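Local coordinates for DNA endonuclease I-CeuI (Chlamydomonas eugametos, PDB 2EX5) that cuts double-stranded DNA as a homodimeric LAGLIDADG homing endonuclease, recognising a long degenerate target and making a staggered cut that drives intron homing, at a contact of chain A with DNA. Residues are numbered along the deposited sequence; one frame, centred on the assembly and turned at random.

A contact of chain A with DNA. Residues 72, 74-76, 169. With nucleotides of chain B.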
ATOM      1  N   LEU A  72     -23.502   1.039  22.343  1.00 60.28           N
ATOM      2  CA  LEU A  72     -23.880  -0.281  22.914  1.00 60.94           C
ATOM      3  C   LEU A  72     -24.671  -0.090  24.199  1.00 60.81           C
ATOM      4  O   LEU A  72     -24.124   0.348  25.205  1.00 59.98           O
ATOM      5  CB  LEU A  72     -22.676  -1.241  23.082  1.00 60.69           C
ATOM      6  CG  LEU A  72     -22.991  -2.657  23.572  1.00 61.03           C
ATOM      7  CD1 LEU A  72     -23.802  -3.516  22.542  1.00 60.45           C
ATOM      8  CD2 LEU A  72     -21.710  -3.367  24.082  1.00 60.70           C
ATOM      9  N   THR A  74     -26.259  -1.846  26.485  1.00 63.38           N
ATOM     10  CA  THR A  74     -25.787  -2.597  27.653  1.00 64.30           C
ATOM     11  C   THR A  74     -24.465  -2.104  28.319  1.00 65.08           C
ATOM     12  O   THR A  74     -24.235  -2.327  29.518  1.00 65.44           O
ATOM     13  CB  THR A  74     -25.696  -4.098  27.280  1.00 64.35           C
ATOM     14  OG1 THR A  74     -24.557  -4.311  26.447  1.00 63.85           O
ATOM     15  CG2 THR A  74     -26.968  -4.552  26.513  1.00 63.21           C
ATOM     16  N   SER A  75     -23.610  -1.447  27.533  1.00 65.35           N
ATOM     17  CA  SER A  75     -22.423  -0.732  28.014  1.00 65.62           C
ATOM     18  C   SER A  75     -22.699   0.307  29.107  1.00 65.73           C
ATOM     19  O   SER A  75     -23.765   0.927  29.123  1.00 66.52           O
ATOM     20  CB  SER A  75     -21.747  -0.007  26.845  1.00 66.22           C
ATOM     21  OG  SER A  75     -21.749  -0.821  25.686  1.00 67.60           O
ATOM     22  N   LYS A  76     -21.702   0.528  29.971  1.00 64.77           N
ATOM     23  CA  LYS A  76     -21.839   1.381  31.135  1.00 64.78           C
ATOM     24  C   LYS A  76     -22.368   2.769  30.794  1.00 64.20           C
ATOM     25  O   LYS A  76     -23.075   3.394  31.593  1.00 63.97           O
ATOM     26  CB  LYS A  76     -20.499   1.503  31.843  1.00 64.74           C
ATOM     27  CG  LYS A  76     -20.576   1.809  33.320  1.00 65.33           C
ATOM     28  CD  LYS A  76     -19.184   1.778  33.888  1.00 65.39           C
ATOM     29  CE  LYS A  76     -19.134   2.371  35.278  1.00 65.29           C
ATOM     30  NZ  LYS A  76     -19.102   3.851  35.210  1.00 64.86           N
ATOM     31  N   GLN A 169     -14.149   2.982  31.959  1.00 70.47           N
ATOM     32  CA  GLN A 169     -14.973   2.611  33.090  1.00 72.12           C
ATOM     33  C   GLN A 169     -15.340   3.975  33.756  1.00 72.50           C
ATOM     34  O   GLN A 169     -16.531   4.276  33.937  1.00 72.72           O
ATOM     35  CB  GLN A 169     -14.159   1.627  33.980  1.00 73.31           C
ATOM     36  CG  GLN A 169     -14.869   0.387  34.667  1.00 76.33           C
ATOM     37  CD  GLN A 169     -15.660  -0.562  33.730  1.00 77.82           C
ATOM     38  OE1 GLN A 169     -16.819  -0.304  33.366  1.00 78.26           O
ATOM     39  NE2 GLN A 169     -15.046  -1.685  33.387  1.00 78.39           N
TER
ATOM     40  P    DC B   2     -24.743  -2.574  34.203  1.00 68.48           P
ATOM     41  OP1  DC B   2     -24.640  -1.303  34.987  1.00 67.21           O
ATOM     42  OP2  DC B   2     -25.720  -2.737  33.075  1.00 68.39           O
ATOM     43  O5'  DC B   2     -23.307  -2.842  33.515  1.00 66.47           O
ATOM     44  C5'  DC B   2     -22.068  -2.635  34.207  1.00 63.62           C
ATOM     45  C4'  DC B   2     -20.990  -3.309  33.391  1.00 61.77           C
ATOM     46  O4'  DC B   2     -21.357  -4.668  33.056  1.00 61.52           O
ATOM     47  C3'  DC B   2     -20.818  -2.662  32.027  1.00 60.33           C
ATOM     48  O3'  DC B   2     -19.516  -2.291  31.989  1.00 58.27           O
ATOM     49  C2'  DC B   2     -21.097  -3.720  30.952  1.00 60.17           C
ATOM     50  C1'  DC B   2     -20.894  -4.985  31.760  1.00 59.17           C
ATOM     51  N1   DC B   2     -21.628  -6.136  31.215  1.00 56.73           N
ATOM     52  C2   DC B   2     -20.887  -7.322  31.029  1.00 55.95           C
ATOM     53  O2   DC B   2     -19.670  -7.340  31.368  1.00 55.48           O
ATOM     54  N3   DC B   2     -21.543  -8.393  30.514  1.00 55.67           N
ATOM     55  C4   DC B   2     -22.865  -8.286  30.224  1.00 55.26           C
ATOM     56  N4   DC B   2     -23.490  -9.359  29.716  1.00 54.78           N
ATOM     57  C5   DC B   2     -23.596  -7.080  30.394  1.00 54.60           C
ATOM     58  C6   DC B   2     -22.942  -6.031  30.895  1.00 55.34           C
ATOM     59  P    DT B   3     -18.881  -1.485  30.771  1.00 57.40           P
ATOM     60  OP1  DT B   3     -18.176  -0.345  31.462  1.00 56.09           O
ATOM     61  OP2  DT B   3     -19.860  -1.329  29.660  1.00 56.05           O
ATOM     62  O5'  DT B   3     -17.883  -2.630  30.250  1.00 55.72           O
ATOM     63  C5'  DT B   3     -16.890  -3.173  31.131  1.00 54.34           C
ATOM     64  C4'  DT B   3     -16.184  -4.289  30.390  1.00 53.49           C
ATOM     65  O4'  DT B   3     -17.178  -5.267  29.986  1.00 51.85           O
ATOM     66  C3'  DT B   3     -15.449  -3.870  29.106  1.00 53.37           C
ATOM     67  O3'  DT B   3     -14.098  -4.380  29.182  1.00 53.91           O
ATOM     68  C2'  DT B   3     -16.257  -4.584  28.006  1.00 52.53           C
ATOM     69  C1'  DT B   3     -16.835  -5.821  28.728  1.00 49.95           C
ATOM     70  N1   DT B   3     -18.112  -6.408  28.228  1.00 48.95           N
ATOM     71  C2   DT B   3     -18.203  -7.729  27.916  1.00 49.23           C
ATOM     72  O2   DT B   3     -17.224  -8.432  28.016  1.00 52.58           O
ATOM     73  N3   DT B   3     -19.446  -8.189  27.477  1.00 48.61           N
ATOM     74  C4   DT B   3     -20.597  -7.387  27.365  1.00 49.50           C
ATOM     75  O4   DT B   3     -21.709  -7.768  26.968  1.00 50.87           O
ATOM     76  C5   DT B   3     -20.413  -6.016  27.690  1.00 48.46           C
ATOM     77  C7   DT B   3     -21.549  -5.067  27.514  1.00 48.90           C
ATOM     78  C6   DT B   3     -19.223  -5.597  28.105  1.00 48.61           C
ATOM     79  P    DT B   4     -12.982  -4.284  28.009  1.00 53.52           P
ATOM     80  OP1  DT B   4     -11.690  -4.009  28.711  1.00 53.68           O
ATOM     81  OP2  DT B   4     -13.498  -3.344  26.971  1.00 52.91           O
ATOM     82  O5'  DT B   4     -13.032  -5.718  27.285  1.00 52.04           O
ATOM     83  C5'  DT B   4     -12.465  -6.903  27.687  1.00 52.79           C
ATOM     84  C4'  DT B   4     -12.816  -7.939  26.612  1.00 52.18           C
ATOM     85  O4'  DT B   4     -14.254  -8.174  26.495  1.00 52.17           O
ATOM     86  C3'  DT B   4     -12.370  -7.750  25.165  1.00 51.29           C
ATOM     87  O3'  DT B   4     -12.095  -9.121  24.820  1.00 50.70           O
ATOM     88  C2'  DT B   4     -13.668  -7.336  24.483  1.00 50.47           C
ATOM     89  C1'  DT B   4     -14.645  -8.344  25.138  1.00 49.29           C
ATOM     90  N1   DT B   4     -16.182  -8.162  24.816  1.00 46.55           N
ATOM     91  C2   DT B   4     -17.022  -9.223  24.394  1.00 47.19           C
ATOM     92  O2   DT B   4     -16.740 -10.418  24.269  1.00 48.84           O
ATOM     93  N3   DT B   4     -18.296  -8.902  24.097  1.00 44.79           N
ATOM     94  C4   DT B   4     -18.876  -7.646  24.185  1.00 44.26           C
ATOM     95  O4   DT B   4     -20.052  -7.420  23.896  1.00 42.90           O
ATOM     96  C5   DT B   4     -17.989  -6.610  24.594  1.00 43.59           C
ATOM     97  C7   DT B   4     -18.505  -5.224  24.552  1.00 43.00           C
ATOM     98  C6   DT B   4     -16.690  -6.893  24.886  1.00 44.92           C
TER
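In the loop between two DNA-binding strands, the backbone of Lys76 grips the phosphate of DT3. Its amide N-H donates to OP2 over 2.6 Å, with an angle of 151° at the hydrogen, so a main-chain group rather than the lysine's own ammonium makes this bond. Because the acceptor is a phosphate oxygen, the bond itself reads no base and serves to anchor the strand. The Lys76 side chain leaves with CG anti to the backbone N, and its methylenes run alongside OP1, CD lying 3.4 Å from that oxygen. From there the chain stays extended until it bends at chi4 (-80°), which turns NZ to donate a hydrogen bond to the main-chain O of Gln169, 2.9 Å away, from above the carbonyl plane. The ammonium is thus tied to a second loop near the phosphate, where its charge would still favour the DNA. Gln169 points its carboxamide at the same nucleotide, NE2 lying 3.3 Å from C5' of the deoxyribose; its OE1 is modelled too near OP1 to be interpreted. A long, uncharged amide reaches the backbone without adding negative charge.

Contacts to the bases take place in the major groove and are made to thymine methyls. Leu72, with CG anti to the backbone N (chi1 -176°), inserts the CD2 branch beside two successive methyls, 3.7 Å from C7 of DT4 and 3.8 Å from C7 of DT3. A branched apolar chain suits this step. Thr74 holds OG1 in the crowded position between backbone N and carbonyl carbon, 3.3 Å from C7 of DT3; its small branched side chain fits against the methyl.

Behind this shell, Ser75 OG, anti to its carbonyl carbon, donates to Leu72 O over 2.7 Å from above the carbonyl plane, which would brace the loop. That loop joins strands 63-71 and 79-90, while Gln169 lies between helices 147-163 and 174-184, so two loops flank the DT3 backbone at one end of the DNA-binding sheet.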